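Local coordinates for adenosine deaminase 1 (PDB 3RYS), which probably catalyses the zinc-dependent hydrolytic deamination of adenine to hypoxanthine, a step of purine salvage, at residues A[184-189]-A[194-199]. Residues are numbered along the deposited sequence; the frame is centred on the assembly and turned at random.
Sequences RLYQRA and LRRIAH. With ZN (zinc ion), chain C; ADE (adenine), chain D.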
loop_
_atom_site.group_PDB
_atom_site.type_symbol
_atom_site.label_atom_id
_atom_site.label_comp_id
_atom_site.label_asym_id
_atom_site.label_seq_id
_atom_site.Cartn_x
_atom_site.Cartn_y
_atom_site.Cartn_z
ATOM N N ARG A 184 17.596 -13.701 3.548
ATOM C CA ARG A 184 18.792 -12.936 3.894
ATOM C C ARG A 184 18.448 -11.457 4.021
ATOM O O ARG A 184 18.728 -10.820 5.042
ATOM C CB ARG A 184 19.882 -13.117 2.828
ATOM C CG ARG A 184 20.726 -14.391 2.945
ATOM C CD ARG A 184 19.886 -15.664 2.876
ATOM N NE ARG A 184 19.025 -15.715 1.695
ATOM C CZ ARG A 184 18.382 -16.808 1.292
ATOM N NH1 ARG A 184 18.512 -17.942 1.971
ATOM N NH2 ARG A 184 17.619 -16.772 0.207
ATOM N N LEU A 185 17.841 -10.920 2.967
ATOM C CA LEU A 185 17.395 -9.534 2.940
ATOM C C LEU A 185 16.670 -9.126 4.223
ATOM O O LEU A 185 16.975 -8.090 4.808
ATOM C CB LEU A 185 16.489 -9.300 1.729
ATOM C CG LEU A 185 15.770 -7.953 1.650
ATOM C CD1 LEU A 185 16.767 -6.829 1.454
ATOM C CD2 LEU A 185 14.745 -7.972 0.527
ATOM N N TYR A 186 15.710 -9.935 4.658
ATOM C CA TYR A 186 14.954 -9.613 5.870
ATOM C C TYR A 186 15.750 -9.793 7.162
ATOM O O TYR A 186 15.523 -9.075 8.141
ATOM C CB TYR A 186 13.623 -10.375 5.920
ATOM C CG TYR A 186 12.553 -9.693 5.107
ATOM C CD1 TYR A 186 11.494 -9.036 5.723
ATOM C CD2 TYR A 186 12.625 -9.669 3.719
ATOM C CE1 TYR A 186 10.520 -8.393 4.976
ATOM C CE2 TYR A 186 11.662 -9.031 2.964
ATOM C CZ TYR A 186 10.612 -8.396 3.596
ATOM O OH TYR A 186 9.655 -7.761 2.843
ATOM N N GLN A 187 16.680 -10.746 7.167
ATOM C CA GLN A 187 17.603 -10.868 8.287
ATOM C C GLN A 187 18.455 -9.606 8.372
ATOM O O GLN A 187 18.722 -9.096 9.459
ATOM C CB GLN A 187 18.479 -12.113 8.151
ATOM C CG GLN A 187 17.846 -13.374 8.722
ATOM C CD GLN A 187 18.660 -14.630 8.436
ATOM O OE1 GLN A 187 19.115 -14.853 7.309
ATOM N NE2 GLN A 187 18.837 -15.463 9.456
ATOM N N ARG A 188 18.864 -9.093 7.215
ATOM C CA ARG A 188 19.598 -7.833 7.151
ATOM C C ARG A 188 18.793 -6.685 7.750
ATOM O O ARG A 188 19.278 -5.957 8.614
ATOM C CB ARG A 188 19.975 -7.504 5.703
ATOM C CG ARG A 188 21.446 -7.707 5.367
ATOM C CD ARG A 188 22.232 -6.420 5.589
ATOM N NE ARG A 188 21.948 -5.841 6.897
ATOM C CZ ARG A 188 22.575 -4.786 7.408
ATOM N NH1 ARG A 188 22.240 -4.339 8.614
ATOM N NH2 ARG A 188 23.534 -4.177 6.719
ATOM N N ALA A 189 17.559 -6.538 7.282
ATOM C CA ALA A 189 16.672 -5.474 7.731
ATOM C C ALA A 189 16.413 -5.517 9.236
ATOM O O ALA A 189 16.476 -4.491 9.908
ATOM C CB ALA A 189 15.357 -5.536 6.970
ATOM N N LEU A 194 14.993 -2.354 11.244
ATOM C CA LEU A 194 13.947 -2.006 10.295
ATOM C C LEU A 194 12.733 -2.904 10.477
ATOM O O LEU A 194 12.860 -4.110 10.690
ATOM C CB LEU A 194 14.469 -2.102 8.859
ATOM C CG LEU A 194 15.479 -1.042 8.420
ATOM C CD1 LEU A 194 16.196 -1.476 7.148
ATOM C CD2 LEU A 194 14.797 0.306 8.227
ATOM N N ARG A 195 11.555 -2.302 10.397
ATOM C CA ARG A 195 10.309 -3.046 10.497
ATOM C C ARG A 195 10.038 -3.795 9.198
ATOM O O ARG A 195 10.612 -3.469 8.160
ATOM C CB ARG A 195 9.161 -2.107 10.864
ATOM C CG ARG A 195 9.265 -1.607 12.296
ATOM C CD ARG A 195 8.017 -0.871 12.720
ATOM N NE ARG A 195 7.764 -1.006 14.152
ATOM C CZ ARG A 195 7.165 -2.057 14.706
ATOM N NH1 ARG A 195 6.762 -3.069 13.954
ATOM N NH2 ARG A 195 6.971 -2.100 16.016
ATOM N N ARG A 196 9.179 -4.805 9.254
ATOM C CA ARG A 196 9.025 -5.707 8.118
ATOM C C ARG A 196 7.583 -5.942 7.700
ATOM O O ARG A 196 6.731 -6.262 8.525
ATOM C CB ARG A 196 9.679 -7.049 8.435
ATOM C CG ARG A 196 11.186 -7.005 8.484
ATOM C CD ARG A 196 11.680 -7.758 9.697
ATOM N NE ARG A 196 11.518 -6.947 10.898
ATOM C CZ ARG A 196 11.124 -7.421 12.073
ATOM N NH1 ARG A 196 10.839 -8.710 12.210
ATOM N NH2 ARG A 196 11.003 -6.602 13.108
ATOM N N ILE A 197 7.320 -5.779 6.407
ATOM C CA ILE A 197 6.054 -6.197 5.818
ATOM C C ILE A 197 6.321 -6.883 4.481
ATOM O O ILE A 197 7.405 -6.757 3.916
ATOM C CB ILE A 197 5.098 -5.017 5.601
ATOM C CG1 ILE A 197 5.683 -4.046 4.576
ATOM C CG2 ILE A 197 4.818 -4.311 6.911
ATOM C CD1 ILE A 197 4.759 -2.902 4.222
ATOM N N ALA A 198 5.333 -7.616 3.977
ATOM C CA ALA A 198 5.493 -8.304 2.704
ATOM C C ALA A 198 4.155 -8.635 2.063
ATOM O O ALA A 198 3.197 -8.995 2.748
ATOM C CB ALA A 198 6.318 -9.574 2.888
ATOM N N HIS A 199 4.097 -8.505 0.741
ATOM C CA HIS A 199 2.939 -8.949 -0.022
ATOM C C HIS A 199 2.855 -10.466 0.009
ATOM O O HIS A 199 3.836 -11.155 -0.276
ATOM C CB HIS A 199 3.030 -8.466 -1.467
ATOM C CG HIS A 199 2.659 -7.029 -1.643
ATOM N ND1 HIS A 199 3.243 -6.015 -0.916
ATOM C CD2 HIS A 199 1.762 -6.436 -2.466
ATOM C CE1 HIS A 199 2.723 -4.858 -1.283
ATOM N NE2 HIS A 199 1.824 -5.085 -2.224
HETATM ZN ZN ZN C . 0.224 -3.759 -3.150
HETATM N N9 ADE D . 3.323 -3.479 -6.878
HETATM C C8 ADE D . 2.492 -2.408 -6.682
HETATM N N7 ADE D . 1.305 -2.724 -6.208
HETATM C C5 ADE D . 1.365 -4.106 -6.089
HETATM C C6 ADE D . 0.425 -5.061 -5.644
HETATM N N6 ADE D . -0.804 -4.735 -5.226
HETATM N N1 ADE D . 0.799 -6.360 -5.648
HETATM C C2 ADE D . 2.032 -6.676 -6.071
HETATM N N3 ADE D . 3.004 -5.871 -6.511
HETATM C C4 ADE D . 2.600 -4.588 -6.496
#
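Tyr-186 reaches slantwise from the helix to strand 195-199 and ends on the carbonyl of Ile-197: its OH donates a hydrogen bond to Ile-197 O at 2.7 Å. That oxygen sits at the ring edge, in the ring plane, while the hydroxyl is tilted 23° from the carbonyl plane. This side is buried. Along the ring, Arg-196 CG comes to 3.4 Å from Tyr-186 CD1; at its end the methyl of Ala-198 flanks the hydroxyl. Where the chain turns back, Leu-194 N bonds to Ala-189 O at 2.9 Å, and Ala-189 CB meets Leu-194 CB at 4.0 Å. The segment axes run nearly antiparallel, at 151°, in the second half of a beta-alpha-beta crossover from strand 167-171, a worked example of how a TIM-barrel helix can be fastened to its following strand by one buried hydroxyl and a turn bond. A phenylalanine in place of Tyr-186 would probably leave the buried Ile-197 carbonyl without this donor. The looser, partly exposed side belongs to Arg-196, whose chain bends at chi2 (135°) and chi3, letting NE reach back to Leu-194 O at 3.1 Å; only its aliphatic CB and CG pack closely on the ring, and the guanidinium turns away. Beyond the contact, His-199 NE2 binds zinc at 2.3 Å, with His-19, His-21 and Asp-280.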